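Local coordinates for ABC transporter, substrate-binding protein (Clostridium perfringens, PDB 4EDP), which probably captures a solute outside the cell and delivers it to the membrane-bound permease of an ABC transporter, as other periplasmic-binding-protein-fold receptors do, at residues 121-126 with 324-329; 133-139 with 262-268; 287-293 with 304-310; 296-302 with 314-319. One frame throughout, in Å; residues are numbered along the deposited sequence. Where two conformers were deposited one is given.

Contact 1 (121-126 with 324-329)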
# COMPACT_ATOMS: atom_id res chain seq x y z
N ASN A 121 2.10 10.85 -10.35
CA ASN A 121 0.69 11.18 -10.50
C ASN A 121 0.29 12.03 -9.28
O ASN A 121 1.00 12.03 -8.28
CB ASN A 121 -0.17 9.93 -10.72
CG ASN A 121 -0.16 8.99 -9.54
OD1 ASN A 121 -0.49 9.36 -8.41
ND2 ASN A 121 0.11 7.71 -9.82
N GLU A 122 -0.82 12.76 -9.39
CA GLU A 122 -1.24 13.67 -8.33
C GLU A 122 -1.41 13.00 -6.97
O GLU A 122 -1.08 13.60 -5.95
CB GLU A 122 -2.54 14.36 -8.71
CG GLU A 122 -2.95 15.40 -7.69
CD GLU A 122 -4.32 15.97 -7.94
OE1 GLU A 122 -4.79 15.90 -9.08
OE2 GLU A 122 -4.92 16.50 -6.97
N LYS A 123 -1.94 11.78 -6.92
CA LYS A 123 -2.09 11.10 -5.64
C LYS A 123 -0.74 10.77 -4.98
O LYS A 123 -0.56 10.99 -3.77
CB LYS A 123 -2.93 9.83 -5.77
CG LYS A 123 -4.29 10.04 -6.36
CD LYS A 123 -5.13 10.99 -5.58
CE LYS A 123 -6.43 11.24 -6.32
NZ LYS A 123 -7.25 12.24 -5.64
N ALA A 124 0.18 10.22 -5.77
CA ALA A 124 1.52 9.87 -5.27
C ALA A 124 2.26 11.14 -4.83
O ALA A 124 3.10 11.08 -3.92
CB ALA A 124 2.31 9.07 -6.37
N LYS A 125 1.98 12.28 -5.45
CA LYS A 125 2.64 13.53 -5.05
C LYS A 125 2.32 13.94 -3.62
O LYS A 125 3.00 14.78 -3.04
CB LYS A 125 2.40 14.64 -6.07
CG LYS A 125 3.29 14.49 -7.29
CD LYS A 125 2.97 15.52 -8.37
CE LYS A 125 3.99 15.47 -9.50
NZ LYS A 125 3.66 16.37 -10.64
N SER A 126 1.29 13.35 -3.02
CA SER A 126 1.04 13.61 -1.60
C SER A 126 2.29 13.25 -0.75
O SER A 126 2.56 13.89 0.27
CB SER A 126 -0.18 12.82 -1.12
OG SER A 126 0.05 11.43 -1.21
N VAL A 324 -6.95 5.59 -10.27
CA VAL A 324 -6.02 6.34 -9.43
C VAL A 324 -6.47 7.79 -9.26
O VAL A 324 -6.40 8.31 -8.16
CB VAL A 324 -4.57 6.33 -10.00
CG1 VAL A 324 -3.66 7.23 -9.16
CG2 VAL A 324 -4.04 4.89 -10.04
N ASP A 325 -6.94 8.40 -10.33
CA ASP A 325 -7.37 9.82 -10.34
C ASP A 325 -8.48 10.13 -9.32
O ASP A 325 -8.55 11.25 -8.77
CB ASP A 325 -7.92 10.22 -11.73
CG ASP A 325 -7.01 9.84 -12.91
OD1 ASP A 325 -5.85 9.40 -12.70
OD2 ASP A 325 -7.47 9.96 -14.07
N ASN A 326 -9.35 9.15 -9.07
CA ASN A 326 -10.48 9.35 -8.17
C ASN A 326 -10.25 8.76 -6.76
O ASN A 326 -11.15 8.79 -5.91
CB ASN A 326 -11.69 8.66 -8.79
CG ASN A 326 -12.99 9.13 -8.17
OD1 ASN A 326 -13.18 10.33 -7.96
ND2 ASN A 326 -13.90 8.21 -7.91
N ALA A 327 -9.05 8.23 -6.53
CA ALA A 327 -8.75 7.57 -5.26
C ALA A 327 -8.48 8.51 -4.11
O ALA A 327 -8.17 9.68 -4.30
CB ALA A 327 -7.53 6.63 -5.41
N LYS A 328 -8.60 7.94 -2.92
CA LYS A 328 -8.35 8.61 -1.67
C LYS A 328 -7.03 8.11 -1.08
O LYS A 328 -6.64 6.96 -1.29
CB LYS A 328 -9.50 8.35 -0.72
CG LYS A 328 -10.77 9.04 -1.20
CD LYS A 328 -11.99 8.78 -0.38
CE LYS A 328 -13.16 9.49 -1.10
NZ LYS A 328 -14.50 9.17 -0.64
N VAL A 329 -6.31 9.01 -0.40
CA VAL A 329 -5.06 8.63 0.26
C VAL A 329 -5.20 8.81 1.77
O VAL A 329 -6.00 9.62 2.24
CB VAL A 329 -3.84 9.41 -0.26
CG1 VAL A 329 -3.62 9.14 -1.79
CG2 VAL A 329 -4.00 10.88 0.02
O HOH W 1 -5.93 12.99 -9.25
O HOH W 2 -9.71 13.11 -6.47
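Between the backbones of 121-126 and 324-329 the nearest CA atoms, those of Lys123 and Val329, are 7.1 Å apart, so side chains bridge the gap. Lys123 does most of this. Its chain bends at chi2 (-59°) and then runs straight past Val324 in the opposite sense, which lays CG 3.3 Å from Val324 O and brings NZ to Ala327 O at 3.0 Å, a weak hydrogen bond. Water 2 adds a bridge: it accepts from Lys123 NZ at 2.7 Å and donates to Asp325 O. A long, flexible lysine suits this place, since its methylenes pass Val324 while its ammonium reaches Ala327 O directly and Asp325 O through the water, where the weakly bonded helix at 324-325 gives way to loop. Val324 CG1 also lies 3.9 Å from Asn121 ND2, the two side chains crossing at about a right angle. Val329 CG1 packs 4.1 Å from Lys123 CB, and Leu262 of strand 262-269 touches both Lys123 and Ala327. Ser126 OG donates to Lys123 O, which also takes Ser126 N. Asn121 OD1 is turned back to its own chain, accepting from Ala124 N at 2.9 Å, nearly straight at 169°; with this bond the short-chained Asn121 forms an Asx motif at the approach to helix 125-130.

Contact 2 (133-139 with 262-268)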
# COMPACT_ATOMS: atom_id res chain seq x y z
N GLY A 133 10.68 10.70 2.03
CA GLY A 133 10.78 9.80 0.91
C GLY A 133 9.55 9.69 0.04
O GLY A 133 8.45 9.60 0.55
N PRO A 134 9.74 9.68 -1.28
CA PRO A 134 8.57 9.61 -2.16
C PRO A 134 8.07 8.19 -2.39
O PRO A 134 8.83 7.21 -2.23
CB PRO A 134 9.11 10.13 -3.49
CG PRO A 134 10.55 9.72 -3.50
CD PRO A 134 10.99 9.76 -2.04
N ALA A 135 6.79 8.07 -2.74
CA ALA A 135 6.25 6.77 -3.15
C ALA A 135 6.91 6.39 -4.46
O ALA A 135 7.05 7.24 -5.32
CB ALA A 135 4.75 6.84 -3.39
N TYR A 136 7.29 5.13 -4.62
CA TYR A 136 7.83 4.64 -5.90
C TYR A 136 6.84 3.64 -6.54
O TYR A 136 7.00 3.23 -7.70
CB TYR A 136 9.22 3.96 -5.74
CG TYR A 136 9.16 2.69 -4.94
CD1 TYR A 136 9.19 2.72 -3.55
CD2 TYR A 136 8.98 1.46 -5.57
CE1 TYR A 136 9.07 1.57 -2.81
CE2 TYR A 136 8.88 0.29 -4.83
CZ TYR A 136 8.92 0.35 -3.46
OH TYR A 136 8.80 -0.80 -2.71
N THR A 137 5.84 3.19 -5.77
CA THR A 137 4.81 2.30 -6.26
C THR A 137 3.57 2.52 -5.41
O THR A 137 3.64 3.13 -4.33
CB THR A 137 5.24 0.81 -6.20
OG1 THR A 137 4.33 -0.00 -6.94
CG2 THR A 137 5.30 0.30 -4.72
N LEU A 138 2.45 2.00 -5.90
CA LEU A 138 1.17 2.12 -5.20
C LEU A 138 0.37 0.84 -5.39
O LEU A 138 0.68 0.03 -6.26
CB LEU A 138 0.38 3.33 -5.73
CG LEU A 138 -0.08 3.31 -7.19
CD1 LEU A 138 -1.32 2.42 -7.41
CD2 LEU A 138 -0.42 4.73 -7.67
N ASN A 139 -0.64 0.68 -4.55
CA ASN A 139 -1.57 -0.44 -4.58
C ASN A 139 -2.95 0.14 -4.24
O ASN A 139 -3.06 1.24 -3.67
CB ASN A 139 -1.25 -1.48 -3.51
CG ASN A 139 0.15 -2.03 -3.62
OD1 ASN A 139 0.56 -2.50 -4.68
ND2 ASN A 139 0.87 -2.02 -2.52
N LEU A 262 -5.77 4.15 -1.79
CA LEU A 262 -4.45 3.73 -2.19
C LEU A 262 -3.54 3.56 -0.99
O LEU A 262 -3.78 4.13 0.08
CB LEU A 262 -3.79 4.80 -3.06
CG LEU A 262 -4.56 5.29 -4.28
CD1 LEU A 262 -3.76 6.37 -5.03
CD2 LEU A 262 -4.93 4.11 -5.17
N ASN A 263 -2.51 2.75 -1.17
CA ASN A 263 -1.42 2.65 -0.20
C ASN A 263 -0.13 2.70 -1.05
O ASN A 263 -0.15 2.35 -2.23
CB ASN A 263 -1.49 1.45 0.74
CG ASN A 263 -1.38 0.14 0.04
OD1 ASN A 263 -0.28 -0.35 -0.23
ND2 ASN A 263 -2.53 -0.49 -0.19
N PHE A 264 0.94 3.20 -0.45
CA PHE A 264 2.22 3.37 -1.14
C PHE A 264 3.38 2.71 -0.41
O PHE A 264 3.32 2.50 0.80
CB PHE A 264 2.59 4.87 -1.16
CG PHE A 264 1.53 5.77 -1.78
CD1 PHE A 264 1.31 5.76 -3.14
CD2 PHE A 264 0.79 6.63 -1.01
CE1 PHE A 264 0.34 6.57 -3.73
CE2 PHE A 264 -0.18 7.44 -1.59
CZ PHE A 264 -0.41 7.40 -2.95
N ASN A 265 4.44 2.40 -1.16
CA ASN A 265 5.71 2.00 -0.59
C ASN A 265 6.61 3.17 -0.99
O ASN A 265 6.48 3.70 -2.09
CB ASN A 265 6.25 0.68 -1.13
CG ASN A 265 5.38 -0.50 -0.74
OD1 ASN A 265 4.66 -0.45 0.26
ND2 ASN A 265 5.48 -1.57 -1.51
N THR A 266 7.51 3.57 -0.11
CA THR A 266 8.36 4.72 -0.36
C THR A 266 9.83 4.41 -0.18
O THR A 266 10.19 3.38 0.38
CB THR A 266 8.02 5.86 0.64
OG1 THR A 266 8.40 5.49 1.97
CG2 THR A 266 6.53 6.22 0.60
N ILE A 267 10.69 5.31 -0.65
CA ILE A 267 12.14 5.17 -0.48
C ILE A 267 12.64 6.42 0.23
O ILE A 267 12.38 7.55 -0.23
CB ILE A 267 12.93 5.07 -1.81
CG1 ILE A 267 12.34 4.01 -2.73
CG2 ILE A 267 14.43 4.80 -1.53
CD1 ILE A 267 12.96 4.00 -4.12
N ASN A 268 13.33 6.22 1.34
CA ASN A 268 13.92 7.29 2.14
C ASN A 268 15.44 7.23 2.18
O ASN A 268 16.05 6.16 2.00
CB ASN A 268 13.39 7.19 3.57
CG ASN A 268 12.07 7.85 3.73
OD1 ASN A 268 12.01 9.06 3.92
ND2 ASN A 268 10.98 7.05 3.69
O HOH W 3 8.25 8.13 3.05
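Gly133 N gives the shortest direct bond here, 2.8 Å to Asn268 OD1, with the donor standing above the carbonyl plane of the amide. The same amide's ND2 donates to water 3, which also donates to Gly133 O and hydrogen-bonds Thr266 OG1, so Asn268 serves both ends of the glycine. Gly133 CA lies 3.0 Å from Ile267 O, a close approach that suits a residue with no side chain. Beyond it the chain pairs with 262-268 as an antiparallel strand: Ile267 N donates to Pro134 O, and Tyr136 N to Asn265 O at 3.0 Å in the carbonyl plane. Between the Ala135-Thr266 and Thr137-Asn265 pairs the register slips by one residue, a beta bulge, where the chain turns a corner at Tyr136. This pairing helps build the mixed sheet of a periplasmic-binding-protein fold, strand 262-269 bonding to strand 89-93 as well. CG of Tyr136 sits between its backbone N and carbonyl carbon (chi1 66°), which brings the ring alongside 265-267, with CD1 3.5 Å from Ile267 CG1 and OH 3.3 Å from Asn265 CB; Thr137 CG2 lies over the rim of one face, and Tyr91 meets the ring edge-to-face. Further along, Asn139 and Asn263 exchange two backbone bonds as a hydrogen-bonded pair. Their amides, 52° apart in plane, add a third, Asn139 ND2 to Asn263 OD1 at 3.1 Å and 165°. On the other side of the sheet Phe264 CD1 receives Ala135 CB at 3.6 Å and Leu138 CB at 3.7 Å, small and apolar groups beside a buried ring.

Contact 3 (287-293 with 304-310)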
# COMPACT_ATOMS: atom_id res chain seq x y z
N LEU A 287 12.31 6.45 -9.84
CA LEU A 287 11.12 7.17 -10.28
C LEU A 287 11.11 7.41 -11.79
O LEU A 287 10.10 7.88 -12.31
CB LEU A 287 11.01 8.53 -9.55
CG LEU A 287 10.77 8.51 -8.03
CD1 LEU A 287 10.76 9.94 -7.39
CD2 LEU A 287 9.48 7.78 -7.72
N SER A 288 12.19 7.07 -12.48
CA SER A 288 12.28 7.30 -13.92
C SER A 288 11.26 6.45 -14.69
O SER A 288 10.88 5.36 -14.27
CB SER A 288 13.70 7.03 -14.45
OG SER A 288 14.06 5.66 -14.38
N LYS A 289 10.85 6.96 -15.84
CA LYS A 289 9.88 6.27 -16.68
C LYS A 289 10.35 4.85 -17.04
O LYS A 289 9.57 3.91 -16.94
CB LYS A 289 9.62 7.10 -17.94
CG LYS A 289 8.72 6.45 -19.00
CD LYS A 289 8.59 7.39 -20.22
CE LYS A 289 7.85 6.75 -21.38
NZ LYS A 289 8.60 5.55 -21.90
N GLU A 290 11.61 4.71 -17.40
CA GLU A 290 12.15 3.40 -17.78
C GLU A 290 12.10 2.39 -16.62
O GLU A 290 11.65 1.27 -16.80
CB GLU A 290 13.57 3.51 -18.34
CG GLU A 290 14.15 2.14 -18.75
CD GLU A 290 15.55 2.21 -19.35
OE1 GLU A 290 16.15 1.13 -19.57
OE2 GLU A 290 16.05 3.33 -19.60
N VAL A 291 12.55 2.79 -15.43
CA VAL A 291 12.54 1.86 -14.29
C VAL A 291 11.10 1.52 -13.84
O VAL A 291 10.80 0.38 -13.46
CB VAL A 291 13.39 2.38 -13.13
CG1 VAL A 291 13.28 1.44 -11.94
CG2 VAL A 291 14.85 2.54 -13.58
N GLN A 292 10.23 2.52 -13.86
CA GLN A 292 8.81 2.32 -13.52
C GLN A 292 8.16 1.33 -14.51
O GLN A 292 7.35 0.49 -14.11
CB GLN A 292 8.13 3.70 -13.52
CG GLN A 292 8.56 4.60 -12.34
CD GLN A 292 7.73 4.39 -11.08
OE1 GLN A 292 6.50 4.39 -11.15
NE2 GLN A 292 8.38 4.30 -9.92
N GLU A 293 8.49 1.43 -15.79
CA GLU A 293 7.96 0.49 -16.79
C GLU A 293 8.52 -0.91 -16.55
O GLU A 293 7.78 -1.88 -16.52
CB GLU A 293 8.30 0.95 -18.22
CG GLU A 293 7.57 2.21 -18.63
CD GLU A 293 7.92 2.74 -20.01
OE1 GLU A 293 8.97 2.35 -20.57
OE2 GLU A 293 7.14 3.58 -20.52
N VAL A 304 3.98 4.88 -10.25
CA VAL A 304 3.58 6.21 -9.77
C VAL A 304 3.92 7.25 -10.84
O VAL A 304 3.45 8.39 -10.77
CB VAL A 304 4.25 6.62 -8.43
CG1 VAL A 304 3.83 5.66 -7.29
CG2 VAL A 304 5.79 6.67 -8.56
N ASN A 305 4.73 6.87 -11.84
CA ASN A 305 5.10 7.78 -12.91
C ASN A 305 3.99 7.79 -13.95
O ASN A 305 3.73 6.76 -14.58
CB ASN A 305 6.47 7.38 -13.51
CG ASN A 305 6.96 8.35 -14.57
OD1 ASN A 305 6.20 8.78 -15.45
ND2 ASN A 305 8.27 8.65 -14.54
N LYS A 306 3.33 8.94 -14.12
CA LYS A 306 2.20 9.05 -15.06
C LYS A 306 2.58 8.98 -16.54
O LYS A 306 1.68 8.93 -17.40
CB LYS A 306 1.40 10.34 -14.77
CG LYS A 306 2.13 11.62 -15.06
CD LYS A 306 1.33 12.82 -14.55
CE LYS A 306 2.11 14.10 -14.75
NZ LYS A 306 1.32 15.31 -14.35
N GLU A 307 3.86 8.97 -16.85
CA GLU A 307 4.29 8.92 -18.25
C GLU A 307 4.56 7.53 -18.79
O GLU A 307 4.87 7.39 -19.98
CB GLU A 307 5.57 9.73 -18.41
CG GLU A 307 5.48 11.15 -17.88
CD GLU A 307 4.46 11.99 -18.62
OE1 GLU A 307 4.02 11.57 -19.71
OE2 GLU A 307 4.11 13.09 -18.12
N VAL A 308 4.42 6.51 -17.95
CA VAL A 308 4.69 5.11 -18.32
C VAL A 308 3.74 4.52 -19.37
O VAL A 308 2.52 4.68 -19.26
CB VAL A 308 4.66 4.23 -17.05
CG1 VAL A 308 4.62 2.76 -17.40
CG2 VAL A 308 5.85 4.56 -16.16
N LYS A 309 4.29 3.79 -20.34
CA LYS A 309 3.50 3.19 -21.41
C LYS A 309 3.39 1.69 -21.09
O LYS A 309 4.42 1.00 -21.11
CB LYS A 309 4.20 3.37 -22.75
CG LYS A 309 3.56 2.62 -23.92
CD LYS A 309 4.45 2.65 -25.14
CE LYS A 309 3.85 1.81 -26.26
NZ LYS A 309 4.78 1.70 -27.42
N LEU A 310 2.19 1.20 -20.77
CA LEU A 310 1.97 -0.23 -20.46
C LEU A 310 0.74 -0.81 -21.18
O LEU A 310 -0.30 -0.16 -21.27
CB LEU A 310 1.78 -0.43 -18.95
CG LEU A 310 2.94 -0.08 -18.02
CD1 LEU A 310 2.50 -0.12 -16.55
CD2 LEU A 310 4.13 -1.00 -18.25
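Gln292 and Asn305 cross in the tight part of this contact, Gln292 CG lying 3.7 Å from Asn305 CB and the amide planes 32° apart. Gln292 OE1 is gripped by two backbone donors: Val304 N at 2.7 Å, lying in the carbonyl plane, and Asn305 N at 3.1 Å, which approaches from above that plane. A glutamine suits this buried place, because its other end, NE2, donates to Tyr136 O and Ala286 O. Asn305 uses both ends too. With CG anti to the backbone N (chi1 -176°), it reaches toward the helix, and ND2 makes a nearly straight bond to Leu287 O at 3.0 Å, while OD1 accepts from Glu307 N in an Asx turn within the type I turn 305-308. In the conformer given, Val308 packs against Gln292 CB. Toward solvent a single bond crosses, from Lys309 N to Glu293 OE2 at 2.9 Å. Lys289, one turn earlier on the same helix, holds that oxygen from the opposite face of the carboxylate plane, its NZ 2.8 Å away in a salt bridge that probably stabilises the negative charge. Lys289 bends only at its end, and its CE passes 3.4 Å from Glu307 O. Ser288 is the N-cap of helix 289-299. The first turns of this helix lie against the loop that leads on to helix 322-325; Leu310 continues along the same helix to Ala296 and Lys297, and Val304 bonds through its backbone to Asn121 ahead of helix 125-130.

Contact 4 (296-302 with 314-319)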
# COMPACT_ATOMS: atom_id res chain seq x y z
N ALA A 296 7.02 -2.55 -13.40
CA ALA A 296 5.60 -2.86 -13.59
C ALA A 296 5.49 -4.23 -14.26
O ALA A 296 4.72 -5.10 -13.86
CB ALA A 296 4.97 -1.81 -14.47
N LYS A 297 6.32 -4.42 -15.28
CA LYS A 297 6.34 -5.66 -16.05
C LYS A 297 7.01 -6.83 -15.34
O LYS A 297 6.49 -7.96 -15.37
CB LYS A 297 7.08 -5.42 -17.37
CG LYS A 297 6.46 -4.33 -18.24
CD LYS A 297 7.31 -4.04 -19.46
CE LYS A 297 6.78 -2.83 -20.20
NZ LYS A 297 7.63 -2.50 -21.36
N ALA A 298 8.16 -6.59 -14.72
CA ALA A 298 8.91 -7.68 -14.09
C ALA A 298 8.53 -8.00 -12.65
O ALA A 298 8.62 -9.16 -12.24
CB ALA A 298 10.41 -7.38 -14.17
N LEU A 299 8.13 -6.98 -11.90
CA LEU A 299 7.82 -7.17 -10.48
C LEU A 299 6.38 -6.86 -10.08
O LEU A 299 6.05 -6.85 -8.90
CB LEU A 299 8.76 -6.28 -9.65
CG LEU A 299 10.26 -6.53 -9.77
CD1 LEU A 299 11.06 -5.44 -9.05
CD2 LEU A 299 10.60 -7.92 -9.23
N ASN A 300 5.51 -6.63 -11.06
CA ASN A 300 4.11 -6.29 -10.80
C ASN A 300 3.95 -5.10 -9.85
O ASN A 300 3.06 -5.10 -9.00
CB ASN A 300 3.31 -7.50 -10.31
CG ASN A 300 3.25 -8.59 -11.36
OD1 ASN A 300 3.38 -8.32 -12.56
ND2 ASN A 300 3.05 -9.82 -10.93
N GLU A 301 4.81 -4.10 -10.00
CA GLU A 301 4.72 -2.87 -9.20
C GLU A 301 3.92 -1.85 -9.98
O GLU A 301 4.31 -1.47 -11.09
CB GLU A 301 6.10 -2.31 -8.85
CG GLU A 301 6.87 -3.18 -7.87
CD GLU A 301 8.25 -2.63 -7.52
OE1 GLU A 301 8.66 -1.59 -8.08
OE2 GLU A 301 8.92 -3.26 -6.69
N SER A 302 2.80 -1.42 -9.42
CA SER A 302 1.98 -0.40 -10.06
C SER A 302 2.81 0.89 -10.08
O SER A 302 3.42 1.28 -9.08
CB SER A 302 0.68 -0.16 -9.31
OG SER A 302 -0.19 -1.29 -9.34
N GLU A 314 -0.05 -6.21 -19.48
CA GLU A 314 0.94 -5.76 -18.50
C GLU A 314 0.34 -5.14 -17.24
O GLU A 314 0.92 -5.23 -16.15
CB GLU A 314 1.91 -4.78 -19.17
CG GLU A 314 2.80 -5.44 -20.21
CD GLU A 314 3.59 -4.46 -21.07
OE1 GLU A 314 3.26 -3.26 -21.07
OE2 GLU A 314 4.53 -4.90 -21.76
N THR A 315 -0.83 -4.53 -17.37
CA THR A 315 -1.46 -3.87 -16.23
C THR A 315 -2.50 -4.75 -15.55
O THR A 315 -3.22 -4.31 -14.65
CB THR A 315 -2.05 -2.52 -16.62
OG1 THR A 315 -3.03 -2.70 -17.64
CG2 THR A 315 -0.94 -1.61 -17.16
N LYS A 316 -2.53 -6.01 -15.96
CA LYS A 316 -3.41 -6.98 -15.37
C LYS A 316 -3.01 -7.14 -13.91
O LYS A 316 -1.84 -7.40 -13.58
CB LYS A 316 -3.31 -8.32 -16.10
CG LYS A 316 -4.31 -9.36 -15.64
CD LYS A 316 -4.22 -10.64 -16.45
CE LYS A 316 -2.86 -11.32 -16.30
NZ LYS A 316 -2.79 -12.58 -17.09
N ASN A 317 -3.98 -6.93 -13.04
CA ASN A 317 -3.78 -7.02 -11.59
C ASN A 317 -3.00 -5.84 -10.99
O ASN A 317 -2.71 -5.83 -9.79
CB ASN A 317 -3.18 -8.36 -11.20
CG ASN A 317 -4.07 -9.52 -11.60
OD1 ASN A 317 -5.31 -9.40 -11.64
ND2 ASN A 317 -3.46 -10.66 -11.89
N LEU A 318 -2.65 -4.86 -11.80
CA LEU A 318 -2.01 -3.67 -11.27
C LEU A 318 -3.09 -2.64 -11.08
O LEU A 318 -4.22 -2.81 -11.56
CB LEU A 318 -0.97 -3.10 -12.24
CG LEU A 318 0.24 -3.99 -12.50
CD1 LEU A 318 1.24 -3.22 -13.34
CD2 LEU A 318 0.85 -4.41 -11.20
N THR A 319 -2.76 -1.56 -10.37
CA THR A 319 -3.67 -0.45 -10.23
C THR A 319 -3.15 0.61 -11.20
O THR A 319 -2.06 1.16 -11.01
CB THR A 319 -3.76 0.05 -8.80
OG1 THR A 319 -4.49 -0.92 -8.03
CG2 THR A 319 -4.48 1.41 -8.77
O HOH W 4 2.79 -6.70 -14.97
O HOH W 5 6.81 -4.38 -22.86
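A type II beta turn ending at Leu318 presents that leucine to the C-terminal end of helix 289-299, where Asn300 takes positive phi and the chain leaves the helix. Within the periplasmic-binding-protein fold, this joins the helix end to the loop that returns toward helix 322-325. Leu318 supplies the apolar core of the contact. Its side chain points across with CG anti to its own carbonyl carbon (chi1 -66°), and its two methyls part: CD2 sits 3.2 Å from Asn300 O, while CD1 comes 4.1 Å from Ala296 CB. A branched leucine can cover both the last helical turn and the residues that follow it. Water 4 lies between the backbones, within 2.7 Å of both Ala296 O and Glu314 O. At the outer rim Lys297 CE comes 3.4 Å from Glu314 OE2, the two extended chains crossing at an angle. The direct salt bridge is long, 3.9 Å from Lys297 NZ to Glu314 OE2; water 5 also bridges the two groups, accepting from NZ and donating to OE2. Glu314 OE1 is meanwhile held by Ser311 N. The side chain of Glu301 is about 3 Å from a bound acetate, probably from the crystallisation liquor, though such ions often mark pockets. Across the contact the buried end is different. Thr319 OG1 turns to Ser140 and Asp238, and Ser302 O accepts from Thr137 of strand 135-145, which ties both segments to that strand. Ser302 is short enough to meet the returning chain directly: Thr319 N donates to Ser302 OG at 2.8 Å, almost straight at 171°.

How the contacts relate
Contact 1 closes the longest loop of the four, and the other three are nested within it: contact 2 comes first, then contacts 3 and 4, whose segments alternate along helix 289-299 and the loop after it. Contact 2, about 7 Å from the chain's centre, is the sheet pairing against which the rest is laid. Contact centres lie about 11 Å apart for 1 and 2 and for 3 and 4, and about 17 Å for 1 and 4. Strand 135-145 is bonded to contact 3 through Tyr136 and Gln292, and to contact 4 through Thr137 and Ser302. Strands 135-145 and 262-269 belong to the central sheet and, as in related binding proteins, such crossing strands probably link the two lobes.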